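Local coordinates for protein tubulin binding cofactor C (Leishmania major, PDB 5AJ8) that probably takes part in the chaperone-assisted folding of tubulin, as one of the tubulin-binding cofactors, of which this chain is the C-terminal domain, at residues I23-G28 and C106-K111; A90-P95 and R158-A163; V100-S105 and A117-R122. The protein carries 1 engineered substitution. All coordinates share one frame; numbering follows the deposited sequence. Where two conformers were deposited one is given.

In the fold
Interactions 1 and 2 join a loop from later in the chain to the parallel beta-helix, 106-111 to the turn 23-28 and 158-163 to strand 91-95; interaction 3 packs the loop 100-105 on helix 116-122 beside it. Interactions 1 and 3 have centres about 11 Å apart and touch where T107 and C106 pack on W119. Interaction 2 lies about 24 Å from interaction 1, across the chain's centre, and about 19 Å from interaction 3, between centres. Segment 23-28, between strands 21-23 and 28-35, comes first, then 90-95, 100-105, 106-111, 117-122 and 158-163. After 91-95 the chain leaves the coils, packs on their flank through helix 116-122, and returns to add end strands 140-141 and 153-155.

Interaction 1 of 3, residues I23-G28 and C106-K111; sequences ISHSKG and CTEDGK
H25 reaches from one surface loop to another and presents the NE2 corner of its imidazole to the backbone of E108. The amide N of E108 donates to H25 NE2 at 3.2 Å in a nearly straight bond, 171° at the hydrogen, and comes in at the ring's edge, close to its plane. Beside this bond, T107 CB approaches H25 NE2 obliquely at 3.5 Å. E108 CB lies 3.8 Å from the same nitrogen, and its side chain crosses that of H25 at about a right angle. The E108 carboxylate is turned off to one side: its OE1 stays 4.9 Å from H25 NE2, not in contact, and could at most exert a modest electrostatic influence on the ring.

The ring is aimed by its first torsion, chi1 42°, which sets CG between the backbone N and the carbonyl carbon, while S24 OG stands over part of one ring face. On the other side the amide of E108 is held in place by a type I turn from T107 to G110, closed by G110 N to T107 O at 3.1 Å. T107 N also bonds to K111 O, with G110 at a positive phi, the pattern of a type I turn with a G1 bulge. T107 OG1 braces this turn from within, taking K111 N at 3.1 Å and, weakly, D109 N.

Outward from this, the H25 side chain also touches L42 and V123, and T107 meets V123 as well, just past helix 116-122. Segment 23-28 connects strand 21-23, whose I23 is bonded through its backbone to Y40 and L42 beside it, with strand 28-35. Segment 106-111 belongs to the loop that runs from strand 91-95 into helix 116-122.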
loop_
_atom_site.group_PDB
_atom_site.type_symbol
_atom_site.label_atom_id
_atom_site.label_comp_id
_atom_site.label_asym_id
_atom_site.label_seq_id
_atom_site.Cartn_x
_atom_site.Cartn_y
_atom_site.Cartn_z
ATOM N N ILE A 23 2.803 -9.280 -3.245
ATOM C CA ILE A 23 3.343 -9.397 -1.890
ATOM C C ILE A 23 2.311 -10.119 -1.035
ATOM O O ILE A 23 1.214 -9.602 -0.819
ATOM C CB ILE A 23 3.673 -8.000 -1.340
ATOM C CG1 ILE A 23 4.775 -7.421 -2.284
ATOM C CG2 ILE A 23 4.078 -8.041 0.142
ATOM C CD1 ILE A 23 5.517 -6.202 -1.800
ATOM N N SER A 24 2.634 -11.312 -0.570
ATOM C CA SER A 24 1.643 -12.083 0.214
ATOM C C SER A 24 1.506 -11.519 1.640
ATOM O O SER A 24 2.252 -10.624 2.045
ATOM C CB SER A 24 1.966 -13.592 0.220
ATOM O OG SER A 24 0.836 -14.356 0.621
ATOM N N HIS A 25 0.506 -12.010 2.361
ATOM C CA HIS A 25 0.235 -11.573 3.750
ATOM C C HIS A 25 1.375 -11.991 4.667
ATOM O O HIS A 25 1.956 -13.048 4.484
ATOM C CB HIS A 25 -1.121 -12.077 4.282
ATOM C CG HIS A 25 -1.432 -13.501 3.936
ATOM N ND1 HIS A 25 -0.930 -14.581 4.635
ATOM C CD2 HIS A 25 -2.184 -14.020 2.929
ATOM C CE1 HIS A 25 -1.374 -15.700 4.085
ATOM N NE2 HIS A 25 -2.127 -15.386 3.044
ATOM N N SER A 26 1.706 -11.142 5.633
ATOM C CA SER A 26 2.753 -11.421 6.607
ATOM C C SER A 26 2.608 -10.413 7.727
ATOM O O SER A 26 1.685 -9.609 7.688
ATOM C CB SER A 26 4.145 -11.293 5.951
ATOM O OG SER A 26 4.499 -9.933 5.733
ATOM N N LYS A 27 3.536 -10.415 8.689
ATOM C CA LYS A 27 3.492 -9.473 9.814
ATOM C C LYS A 27 4.339 -8.211 9.597
ATOM O O LYS A 27 4.475 -7.393 10.513
ATOM C CB LYS A 27 3.980 -10.149 11.103
ATOM C CG LYS A 27 3.306 -11.477 11.434
ATOM C CD LYS A 27 1.980 -11.268 12.117
ATOM C CE LYS A 27 1.534 -12.497 12.893
ATOM N NZ LYS A 27 0.180 -12.290 13.488
ATOM N N GLY A 28 4.940 -8.056 8.420
ATOM C CA GLY A 28 5.814 -6.910 8.153
ATOM C C GLY A 28 6.469 -7.022 6.789
ATOM O O GLY A 28 6.858 -8.108 6.377
ATOM N N CYS A 106 -7.256 -15.060 -3.509
ATOM C CA CYS A 106 -7.354 -15.843 -2.286
ATOM C C CYS A 106 -6.095 -15.774 -1.439
ATOM O O CYS A 106 -5.045 -15.390 -1.921
ATOM C CB CYS A 106 -7.686 -17.288 -2.626
ATOM S SG CYS A 106 -6.388 -18.203 -3.476
ATOM N N THR A 107 -6.214 -16.150 -0.158
ATOM C CA THR A 107 -5.059 -16.220 0.719
ATOM C C THR A 107 -4.228 -17.428 0.314
ATOM O O THR A 107 -4.582 -18.163 -0.606
ATOM C CB THR A 107 -5.435 -16.329 2.213
ATOM O OG1 THR A 107 -6.113 -17.560 2.453
ATOM C CG2 THR A 107 -6.313 -15.170 2.649
ATOM N N GLU A 108 -3.132 -17.643 1.019
ATOM C CA GLU A 108 -2.288 -18.796 0.795
ATOM C C GLU A 108 -3.075 -20.100 1.021
ATOM O O GLU A 108 -2.891 -21.054 0.288
ATOM C CB GLU A 108 -1.066 -18.738 1.715
ATOM C CG GLU A 108 0.159 -19.438 1.144
ATOM C CD GLU A 108 1.257 -19.646 2.180
ATOM O OE1 GLU A 108 1.535 -18.709 2.972
ATOM O OE2 GLU A 108 1.840 -20.755 2.196
ATOM N N ASP A 109 -3.961 -20.115 2.023
ATOM C CA ASP A 109 -4.812 -21.286 2.334
ATOM C C ASP A 109 -6.077 -21.432 1.501
ATOM O O ASP A 109 -6.898 -22.300 1.777
ATOM C CB ASP A 109 -5.233 -21.248 3.801
ATOM C CG ASP A 109 -4.091 -21.537 4.727
ATOM O OD1 ASP A 109 -3.040 -22.017 4.234
ATOM O OD2 ASP A 109 -4.246 -21.276 5.942
ATOM N N GLY A 110 -6.255 -20.567 0.518
ATOM C CA GLY A 110 -7.413 -20.636 -0.346
ATOM C C GLY A 110 -8.635 -19.884 0.142
ATOM O O GLY A 110 -9.676 -19.971 -0.490
ATOM N N LYS A 111 -8.528 -19.151 1.251
ATOM C CA LYS A 111 -9.666 -18.374 1.749
ATOM C C LYS A 111 -9.918 -17.159 0.869
ATOM O O LYS A 111 -8.992 -16.545 0.355
ATOM C CB LYS A 111 -9.454 -17.919 3.196
ATOM C CG LYS A 111 -9.321 -19.043 4.217
ATOM C CD LYS A 111 -10.532 -19.960 4.204
ATOM C CE LYS A 111 -10.462 -21.015 5.302
ATOM N NZ LYS A 111 -11.223 -22.249 4.942
#

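Interaction 2 of 3, residues A90-P95 and R158-A163; sequences AMRFGP and REEERA
R92 brings the edge of its guanidinium up to the carboxylate of E160, NH1 lying 3.5 Å from OE2 in a long salt bridge. The two planes are 64° apart, so the groups do not meet as a flat, two-pronged pair. A water completes the link: it accepts from R92 NH1 at 3.0 Å, in the guanidinium plane, and donates to E160 OE2 at 2.9 Å. A bend in the arginine chain at chi3, -59°, turns the guanidinium out of the line of the aliphatic part. Its NE is engaged in a salt bridge with D74, which probably fixes the group more firmly than E160 does. E160 is likewise held at its other oxygen, OE1 accepting from the backbone N of A157.

The second touch is of another kind. The E161 side chain, extended beyond CG, crosses that of P95 at about a right angle and brings OE2 to 3.7 Å from P95 CD. Residues 158-160 form a short 3-10 segment, closed by E161 N to R158 O at 3.1 Å, from which E160 points toward the strand.

Strand 91-95 belongs to one parallel sheet of the beta-helix, and the contact lays the loop after the end strand 153-155 against it. The strand runs between 73-79 and 153-155, bonded to both. M91 (selenomethionine) and F93 are buried against M75 and W153, while R92 faces the later segment. Beyond E161, R162 bonds to the hydroxyls of Y76, Y59 and Y40, on strands 73-79, 56-62 and 38-41 of the same sheet.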
loop_
_atom_site.group_PDB
_atom_site.type_symbol
_atom_site.label_atom_id
_atom_site.label_comp_id
_atom_site.label_asym_id
_atom_site.label_seq_id
_atom_site.Cartn_x
_atom_site.Cartn_y
_atom_site.Cartn_z
ATOM N N ALA A 90 5.374 14.136 -5.070
ATOM C CA ALA A 90 4.442 13.705 -6.106
ATOM C C ALA A 90 3.786 12.406 -5.660
ATOM O O ALA A 90 3.681 11.441 -6.429
ATOM C CB ALA A 90 5.143 13.571 -7.469
HETATM N N MSE A 91 3.348 12.406 -4.408
HETATM C CA MSE A 91 2.666 11.255 -3.814
HETATM C C MSE A 91 1.189 11.517 -3.935
HETATM O O MSE A 91 0.718 12.633 -3.658
HETATM C CB MSE A 91 3.050 11.044 -2.366
HETATM C CG MSE A 91 4.555 11.007 -2.070
HETATM SE SE MSE A 91 5.434 9.546 -3.008
HETATM C CE MSE A 91 4.801 8.116 -1.826
ATOM N N ARG A 92 0.437 10.516 -4.384
ATOM C CA ARG A 92 -1.016 10.642 -4.443
ATOM C C ARG A 92 -1.664 9.442 -3.745
ATOM O O ARG A 92 -1.273 8.286 -3.990
ATOM C CB ARG A 92 -1.491 10.709 -5.897
ATOM C CG ARG A 92 -0.778 11.788 -6.706
ATOM C CD ARG A 92 -1.480 12.067 -8.029
ATOM N NE ARG A 92 -1.553 10.857 -8.842
ATOM C CZ ARG A 92 -2.196 10.770 -9.994
ATOM N NH1 ARG A 92 -2.854 11.811 -10.468
ATOM N NH2 ARG A 92 -2.178 9.633 -10.696
ATOM N N PHE A 93 -2.653 9.718 -2.916
ATOM C CA PHE A 93 -3.291 8.699 -2.069
ATOM C C PHE A 93 -4.739 8.426 -2.390
ATOM O O PHE A 93 -5.544 9.326 -2.574
ATOM C CB PHE A 93 -3.170 9.071 -0.591
ATOM C CG PHE A 93 -1.779 8.922 -0.057
ATOM C CD1 PHE A 93 -0.833 9.878 -0.308
ATOM C CD2 PHE A 93 -1.431 7.808 0.689
ATOM C CE1 PHE A 93 0.449 9.741 0.179
ATOM C CE2 PHE A 93 -0.153 7.641 1.162
ATOM C CZ PHE A 93 0.796 8.610 0.906
ATOM N N GLY A 94 -5.050 7.146 -2.423
ATOM C CA GLY A 94 -6.383 6.649 -2.681
ATOM C C GLY A 94 -6.675 5.484 -1.748
ATOM O O GLY A 94 -5.819 5.085 -0.937
ATOM N N PRO A 95 -7.894 4.946 -1.840
ATOM C CA PRO A 95 -8.326 3.810 -1.040
ATOM C C PRO A 95 -7.991 2.434 -1.646
ATOM O O PRO A 95 -8.010 2.241 -2.883
ATOM C CB PRO A 95 -9.833 4.001 -1.012
ATOM C CG PRO A 95 -10.140 4.509 -2.392
ATOM C CD PRO A 95 -8.990 5.459 -2.691
ATOM N N ARG A 158 -11.575 10.991 -7.904
ATOM C CA ARG A 158 -12.322 9.809 -8.348
ATOM C C ARG A 158 -11.872 9.300 -9.709
ATOM O O ARG A 158 -11.573 8.119 -9.859
ATOM C CB ARG A 158 -13.825 10.117 -8.399
ATOM C CG ARG A 158 -14.449 10.457 -7.059
ATOM C CD ARG A 158 -15.884 10.954 -7.212
ATOM N NE ARG A 158 -16.299 11.675 -6.017
ATOM C CZ ARG A 158 -16.281 12.995 -5.904
ATOM N NH1 ARG A 158 -15.911 13.755 -6.924
ATOM N NH2 ARG A 158 -16.653 13.555 -4.771
ATOM N N GLU A 159 -11.801 10.193 -10.689
ATOM C CA GLU A 159 -11.446 9.813 -12.065
ATOM C C GLU A 159 -9.986 9.439 -12.282
ATOM O O GLU A 159 -9.619 8.909 -13.326
ATOM C CB GLU A 159 -11.820 10.921 -13.064
ATOM C CG GLU A 159 -11.034 12.234 -12.926
ATOM C CD GLU A 159 -11.761 13.313 -12.129
ATOM O OE1 GLU A 159 -12.757 13.007 -11.431
ATOM O OE2 GLU A 159 -11.324 14.484 -12.210
ATOM N N GLU A 160 -9.138 9.754 -11.326
ATOM C CA GLU A 160 -7.743 9.366 -11.412
ATOM C C GLU A 160 -7.515 8.046 -10.682
ATOM O O GLU A 160 -6.410 7.549 -10.677
ATOM C CB GLU A 160 -6.847 10.451 -10.798
ATOM C CG GLU A 160 -7.079 11.852 -11.347
ATOM C CD GLU A 160 -6.259 12.918 -10.622
ATOM O OE1 GLU A 160 -6.274 12.977 -9.366
ATOM O OE2 GLU A 160 -5.609 13.712 -11.319
ATOM N N GLU A 161 -8.535 7.477 -10.059
ATOM C CA GLU A 161 -8.337 6.198 -9.368
ATOM C C GLU A 161 -8.076 5.109 -10.406
ATOM O O GLU A 161 -8.710 5.077 -11.425
ATOM C CB GLU A 161 -9.522 5.848 -8.443
ATOM C CG GLU A 161 -9.502 6.640 -7.133
ATOM C CD GLU A 161 -10.785 6.498 -6.286
ATOM O OE1 GLU A 161 -11.677 5.681 -6.596
ATOM O OE2 GLU A 161 -10.904 7.221 -5.287
ATOM N N ARG A 162 -7.097 4.259 -10.153
ATOM C CA ARG A 162 -6.831 3.118 -11.032
ATOM C C ARG A 162 -7.441 1.867 -10.390
ATOM O O ARG A 162 -6.882 1.304 -9.462
ATOM C CB ARG A 162 -5.340 2.963 -11.234
ATOM C CG ARG A 162 -4.876 1.805 -12.099
ATOM C CD ARG A 162 -3.351 1.784 -11.978
ATOM N NE ARG A 162 -2.686 0.788 -12.807
ATOM C CZ ARG A 162 -2.441 -0.472 -12.459
ATOM N NH1 ARG A 162 -2.864 -0.971 -11.281
ATOM N NH2 ARG A 162 -1.791 -1.248 -13.331
ATOM N N ALA A 163 -8.603 1.480 -10.895
ATOM C CA ALA A 163 -9.379 0.367 -10.346
ATOM C C ALA A 163 -8.901 -0.945 -10.971
ATOM O O ALA A 163 -9.387 -1.351 -12.007
ATOM C CB ALA A 163 -10.865 0.598 -10.612
HETATM O O HOH W 1 -3.395 14.603 -9.597
#

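Interaction 3 of 3, residues V100-S105 and A117-R122; sequences VGLLSS and AEWVSR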
loop_
_atom_site.group_PDB
_atom_site.type_symbol
_atom_site.label_atom_id
_atom_site.label_comp_id
_atom_site.label_asym_id
_atom_site.label_seq_id
_atom_site.Cartn_x
_atom_site.Cartn_y
_atom_site.Cartn_z
ATOM N N VAL A 100 -9.924 -3.902 -7.028
ATOM C CA VAL A 100 -11.106 -4.725 -7.219
ATOM C C VAL A 100 -10.712 -6.191 -7.323
ATOM O O VAL A 100 -11.419 -7.062 -6.825
ATOM C CB VAL A 100 -11.916 -4.302 -8.472
ATOM C CG1 VAL A 100 -13.137 -5.203 -8.650
ATOM C CG2 VAL A 100 -12.383 -2.844 -8.363
ATOM N N GLY A 101 -9.570 -6.475 -7.933
ATOM C CA GLY A 101 -9.106 -7.862 -8.123
ATOM C C GLY A 101 -8.773 -8.660 -6.873
ATOM O O GLY A 101 -8.698 -9.884 -6.928
ATOM N N LEU A 102 -8.560 -7.978 -5.741
ATOM C CA LEU A 102 -8.387 -8.646 -4.462
ATOM C C LEU A 102 -9.565 -9.589 -4.187
ATOM O O LEU A 102 -9.406 -10.702 -3.660
ATOM C CB LEU A 102 -8.271 -7.628 -3.322
ATOM C CG LEU A 102 -8.194 -8.222 -1.908
ATOM C CD1 LEU A 102 -6.967 -9.095 -1.792
ATOM C CD2 LEU A 102 -8.230 -7.162 -0.802
ATOM N N LEU A 103 -10.757 -9.121 -4.541
ATOM C CA LEU A 103 -11.974 -9.858 -4.243
ATOM C C LEU A 103 -12.094 -11.138 -5.058
ATOM O O LEU A 103 -12.792 -12.064 -4.623
ATOM C CB LEU A 103 -13.190 -8.963 -4.422
ATOM C CG LEU A 103 -13.115 -7.674 -3.583
ATOM C CD1 LEU A 103 -14.392 -6.869 -3.775
ATOM C CD2 LEU A 103 -12.901 -7.946 -2.105
ATOM N N SER A 104 -11.347 -11.242 -6.165
ATOM C CA SER A 104 -11.244 -12.501 -6.953
ATOM C C SER A 104 -9.935 -13.250 -6.688
ATOM O O SER A 104 -9.547 -14.138 -7.458
ATOM C CB SER A 104 -11.337 -12.199 -8.446
ATOM O OG SER A 104 -12.492 -11.441 -8.723
ATOM N N SER A 105 -9.274 -12.884 -5.588
ATOM C CA SER A 105 -8.021 -13.488 -5.177
ATOM C C SER A 105 -8.268 -14.310 -3.930
ATOM O O SER A 105 -9.344 -14.259 -3.344
ATOM C CB SER A 105 -6.976 -12.400 -4.891
ATOM O OG SER A 105 -6.808 -11.531 -6.008
ATOM N N ALA A 117 -13.244 -4.743 3.513
ATOM C CA ALA A 117 -13.319 -4.686 4.989
ATOM C C ALA A 117 -13.073 -6.049 5.608
ATOM O O ALA A 117 -12.333 -6.148 6.570
ATOM C CB ALA A 117 -14.665 -4.132 5.460
ATOM N N GLU A 118 -13.671 -7.095 5.036
ATOM C CA GLU A 118 -13.465 -8.463 5.516
ATOM C C GLU A 118 -12.021 -8.908 5.361
ATOM O O GLU A 118 -11.441 -9.480 6.272
ATOM C CB GLU A 118 -14.375 -9.448 4.755
ATOM C CG GLU A 118 -15.807 -9.492 5.263
ATOM C CD GLU A 118 -16.722 -10.277 4.338
ATOM O OE1 GLU A 118 -16.980 -9.811 3.208
ATOM O OE2 GLU A 118 -17.167 -11.371 4.742
ATOM N N TRP A 119 -11.450 -8.665 4.188
ATOM C CA TRP A 119 -10.034 -8.981 3.942
ATOM C C TRP A 119 -9.124 -8.293 4.970
ATOM O O TRP A 119 -8.228 -8.905 5.560
ATOM C CB TRP A 119 -9.603 -8.500 2.546
ATOM C CG TRP A 119 -9.702 -9.507 1.475
ATOM C CD1 TRP A 119 -10.738 -9.697 0.615
ATOM C CD2 TRP A 119 -8.715 -10.477 1.135
ATOM N NE1 TRP A 119 -10.459 -10.738 -0.237
ATOM C CE2 TRP A 119 -9.219 -11.229 0.060
ATOM C CE3 TRP A 119 -7.463 -10.801 1.655
ATOM C CZ2 TRP A 119 -8.501 -12.260 -0.525
ATOM C CZ3 TRP A 119 -6.759 -11.828 1.082
ATOM C CH2 TRP A 119 -7.274 -12.549 0.012
ATOM N N VAL A 120 -9.364 -7.005 5.171
ATOM C CA VAL A 120 -8.527 -6.212 6.051
ATOM C C VAL A 120 -8.729 -6.625 7.521
ATOM O O VAL A 120 -7.780 -6.627 8.295
ATOM C CB VAL A 120 -8.804 -4.718 5.836
ATOM C CG1 VAL A 120 -8.196 -3.871 6.920
ATOM C CG2 VAL A 120 -8.278 -4.282 4.461
ATOM N N SER A 121 -9.959 -6.958 7.891
ATOM C CA SER A 121 -10.230 -7.427 9.259
ATOM C C SER A 121 -9.623 -8.831 9.485
ATOM O O SER A 121 -8.898 -9.035 10.452
ATOM C CB SER A 121 -11.739 -7.458 9.523
ATOM O OG SER A 121 -12.031 -8.157 10.710
ATOM N N ARG A 122 -9.915 -9.778 8.583
ATOM C CA ARG A 122 -9.569 -11.187 8.807
ATOM C C ARG A 122 -8.100 -11.501 8.492
ATOM O O ARG A 122 -7.466 -12.203 9.256
ATOM C CB ARG A 122 -10.486 -12.106 8.010
ATOM C CG ARG A 122 -11.982 -11.886 8.216
ATOM C CD ARG A 122 -12.408 -12.310 9.596
ATOM N NE ARG A 122 -12.265 -13.750 9.757
ATOM C CZ ARG A 122 -13.249 -14.641 9.621
ATOM N NH1 ARG A 122 -14.481 -14.256 9.320
ATOM N NH2 ARG A 122 -12.994 -15.933 9.780
HETATM O O HOH W 2 -11.503 -13.034 -2.188
#
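W119 receives L102 over one face of its indole, and this apolar contact dominates. L102 CD1 sits 3.5 Å from the centroid of the six-membered ring and only 8° off its normal, a CH-pi contact, while L102 CD2 rests on the pyrrole part, 3.6 Å from W119 CG. The two methyls thus lie on the same face, one over each ring of the indole, a placement that follows from L102 CG lying anti to its own backbone N (chi1 175°). L103 adds a lighter touch: its CD2 comes obliquely to W119 CD1 at 3.9 Å.

Oxygens gather at the ring's edge. S105 O lies near the ring plane, 3.6 Å from W119 CZ2. The polar interaction proper runs through a water, to which W119 NE1 donates at 3.2 Å, also in plane, so the buried indole N-H is satisfied through a bridge. The same water is within bonding distance of L103 O, at 2.9 Å, and of S105 O, though it has fewer protons than acceptors in reach.

Segment 100-105 coils through residues of helical phi/psi and is closed by i+3 to i bonds such as S104 N to G101 O. S105 OG donates to G101 O at 2.7 Å, from the other face of the carbonyl plane than S104 N; the S105 hydroxyl also accepts from F168 N.

Y113 packs edge-to-face with W119, P43 touches it too, and L102 extends the apolar cluster to L42 and Y96. Helix 116-122 meets W78 of strand 73-79 through A117 and V120. Here a short helix and its preceding loop pack on the flank of a parallel beta-helix, the fold of the C-CAP/cofactor C-like domain.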